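Local coordinates for avirulence protein AvrP123 (Melampsora lini, PDB 5VJJ) that binds zinc ions and acts as a rust-fungus effector recognised by the flax resistance protein P, with a possible role in the plant nucleus, at residues C18-P23 against Y56-C61. Numbering follows the deposited sequence.
Sequences CRRIAP and YRCPNC. With ZN (zinc ion), chain C.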
loop_
_atom_site.group_PDB
_atom_site.type_symbol
_atom_site.label_atom_id
_atom_site.label_comp_id
_atom_site.label_asym_id
_atom_site.label_seq_id
_atom_site.Cartn_x
_atom_site.Cartn_y
_atom_site.Cartn_z
ATOM N N CYS A 18 2.497 13.426 2.228
ATOM C CA CYS A 18 2.314 14.869 2.335
ATOM C C CYS A 18 1.539 15.446 1.157
ATOM O O CYS A 18 1.290 16.655 1.137
ATOM C CB CYS A 18 3.674 15.564 2.455
ATOM S SG CYS A 18 4.568 15.717 0.895
ATOM N N ARG A 19 1.170 14.610 0.185
ATOM C CA ARG A 19 0.338 14.885 -0.980
ATOM C C ARG A 19 1.142 15.446 -2.158
ATOM O O ARG A 19 0.581 15.597 -3.244
ATOM C CB ARG A 19 -0.846 15.827 -0.679
ATOM C CG ARG A 19 -1.876 15.197 0.245
ATOM C CD ARG A 19 -3.146 16.028 0.373
ATOM N NE ARG A 19 -2.979 17.186 1.251
ATOM C CZ ARG A 19 -2.872 18.450 0.843
ATOM N NH1 ARG A 19 -2.910 18.760 -0.449
ATOM N NH2 ARG A 19 -2.729 19.419 1.739
ATOM N N ARG A 20 2.429 15.743 -1.997
ATOM C CA ARG A 20 3.243 16.145 -3.137
ATOM C C ARG A 20 3.499 14.950 -4.052
ATOM O O ARG A 20 3.405 13.788 -3.643
ATOM C CB ARG A 20 4.576 16.736 -2.672
ATOM C CG ARG A 20 4.472 18.138 -2.109
ATOM C CD ARG A 20 5.769 18.548 -1.450
ATOM N NE ARG A 20 5.701 19.901 -0.910
ATOM C CZ ARG A 20 5.309 20.203 0.325
ATOM N NH1 ARG A 20 4.938 19.249 1.169
ATOM N NH2 ARG A 20 5.285 21.470 0.717
ATOM N N ILE A 21 3.831 15.248 -5.305
ATOM C CA ILE A 21 4.163 14.206 -6.271
ATOM C C ILE A 21 5.638 13.854 -6.122
ATOM O O ILE A 21 6.507 14.734 -6.128
ATOM C CB ILE A 21 3.831 14.658 -7.702
ATOM C CG1 ILE A 21 2.354 15.066 -7.810
ATOM C CG2 ILE A 21 4.149 13.561 -8.702
ATOM C CD1 ILE A 21 1.359 13.980 -7.420
ATOM N N ALA A 22 5.920 12.565 -5.969
ATOM C CA ALA A 22 7.272 12.088 -5.737
ATOM C C ALA A 22 7.647 11.043 -6.776
ATOM O O ALA A 22 6.785 10.301 -7.261
ATOM C CB ALA A 22 7.415 11.480 -4.334
ATOM N N PRO A 23 8.929 10.963 -7.137
ATOM C CA PRO A 23 9.374 9.919 -8.066
ATOM C C PRO A 23 9.623 8.607 -7.337
ATOM O O PRO A 23 10.354 8.562 -6.343
ATOM C CB PRO A 23 10.677 10.492 -8.633
ATOM C CG PRO A 23 11.245 11.262 -7.478
ATOM C CD PRO A 23 10.036 11.865 -6.767
ATOM N N TYR A 56 9.908 5.999 -2.748
ATOM C CA TYR A 56 10.067 7.223 -3.513
ATOM C C TYR A 56 10.944 8.198 -2.740
ATOM O O TYR A 56 11.301 7.972 -1.581
ATOM C CB TYR A 56 8.708 7.841 -3.841
ATOM C CG TYR A 56 7.786 7.912 -2.653
ATOM C CD1 TYR A 56 6.888 6.892 -2.387
ATOM C CD2 TYR A 56 7.815 9.001 -1.793
ATOM C CE1 TYR A 56 6.041 6.955 -1.301
ATOM C CE2 TYR A 56 6.972 9.072 -0.713
ATOM C CZ TYR A 56 6.085 8.050 -0.467
ATOM O OH TYR A 56 5.241 8.121 0.625
ATOM N N ARG A 57 11.298 9.291 -3.411
ATOM C CA ARG A 57 12.166 10.335 -2.874
ATOM C C ARG A 57 11.406 11.650 -3.006
ATOM O O ARG A 57 11.468 12.302 -4.047
ATOM C CB ARG A 57 13.501 10.374 -3.620
ATOM C CG ARG A 57 14.495 11.420 -3.109
ATOM C CD ARG A 57 15.311 10.888 -1.944
ATOM N NE ARG A 57 16.345 9.952 -2.380
ATOM C CZ ARG A 57 17.624 10.268 -2.581
ATOM N NH1 ARG A 57 18.063 11.506 -2.382
ATOM N NH2 ARG A 57 18.473 9.333 -2.979
ATOM N N CYS A 58 10.690 12.037 -1.956
ATOM C CA CYS A 58 9.853 13.232 -2.026
ATOM C C CYS A 58 10.718 14.488 -2.017
ATOM O O CYS A 58 11.629 14.600 -1.187
ATOM C CB CYS A 58 8.878 13.274 -0.854
ATOM S SG CYS A 58 7.778 14.708 -0.885
ATOM N N PRO A 59 10.458 15.463 -2.897
ATOM C CA PRO A 59 11.252 16.704 -2.858
ATOM C C PRO A 59 11.166 17.420 -1.527
ATOM O O PRO A 59 12.091 18.157 -1.165
ATOM C CB PRO A 59 10.645 17.547 -3.987
ATOM C CG PRO A 59 9.264 17.024 -4.143
ATOM C CD PRO A 59 9.368 15.547 -3.884
ATOM N N ASN A 60 10.075 17.229 -0.790
ATOM C CA ASN A 60 9.920 17.818 0.536
ATOM C C ASN A 60 10.445 16.883 1.623
ATOM O O ASN A 60 11.333 17.254 2.395
ATOM C CB ASN A 60 8.444 18.148 0.779
ATOM C CG ASN A 60 8.204 18.780 2.130
ATOM O OD1 ASN A 60 8.527 19.947 2.347
ATOM N ND2 ASN A 60 7.621 18.013 3.045
ATOM N N CYS A 61 9.914 15.663 1.679
ATOM C CA CYS A 61 10.195 14.737 2.766
ATOM C C CYS A 61 11.464 13.920 2.567
ATOM O O CYS A 61 11.901 13.254 3.511
ATOM C CB CYS A 61 9.022 13.772 2.945
ATOM S SG CYS A 61 7.405 14.537 2.877
HETATM ZN ZN ZN C . 6.348 14.203 0.899
#
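Three thiolates from two distant parts of the chain close on one zinc ion. Cys18 SG, Cys58 SG and Cys61 SG each lie 2.3 Å from ZN, and Cys16 supplies the fourth sulfur. This is a Cys4 zinc-finger site, with Cys58 and Cys61 in a CxxC pair. The three sulfurs arrive by different torsions. Cys18 SG stands between its backbone N and carbonyl carbon (chi1 78°), Cys58 SG is anti to its backbone N, and Cys61 SG is anti to its carbonyl carbon.

N-H groups point at all three sulfurs. Cys58 SG accepts an almost straight bond from Cys61 N at 3.5 Å and a weak one from Asn60 N. Cys18 SG takes two, from Arg20 N and from Arg20 NH1, the latter 3.6 Å away and in the guanidinium plane. Asn60 ND2 donates to Cys61 SG. These donors, and the arginine charge, would be expected to ease the negative charge on the thiolates.

Arg20 runs extended from CG to NE, which carries its guanidinium across the Asn60 side chain, the two crossing obliquely. The amide stacks over one guanidinium face, the planes 13° apart, with Asn60 CG 3.4 Å from Arg20 NH1 and offset toward the rim. Each flat group thus points an N-H at a different zinc sulfur while lying against the other.

Beside the metal, Ala22 CB packs obliquely on the Tyr56 ring, 3.6 Å from Tyr56 CD2. Next to it, Arg57 N donates to Pro23 O at 3.2 Å.

Strand 21-23 runs roughly antiparallel to residues 56-58, the end of strand 51-58, with 133° between their directions. Ala22 also pairs with Val14 of strand 13-15, and Tyr56 with Arg64 of strand 64-69. The Tyr56 side chain touches Val14, and its hydroxyl is hydrogen-bonded to His66 ND1. The contact and its zinc therefore join the two-stranded sheet to the three-stranded one.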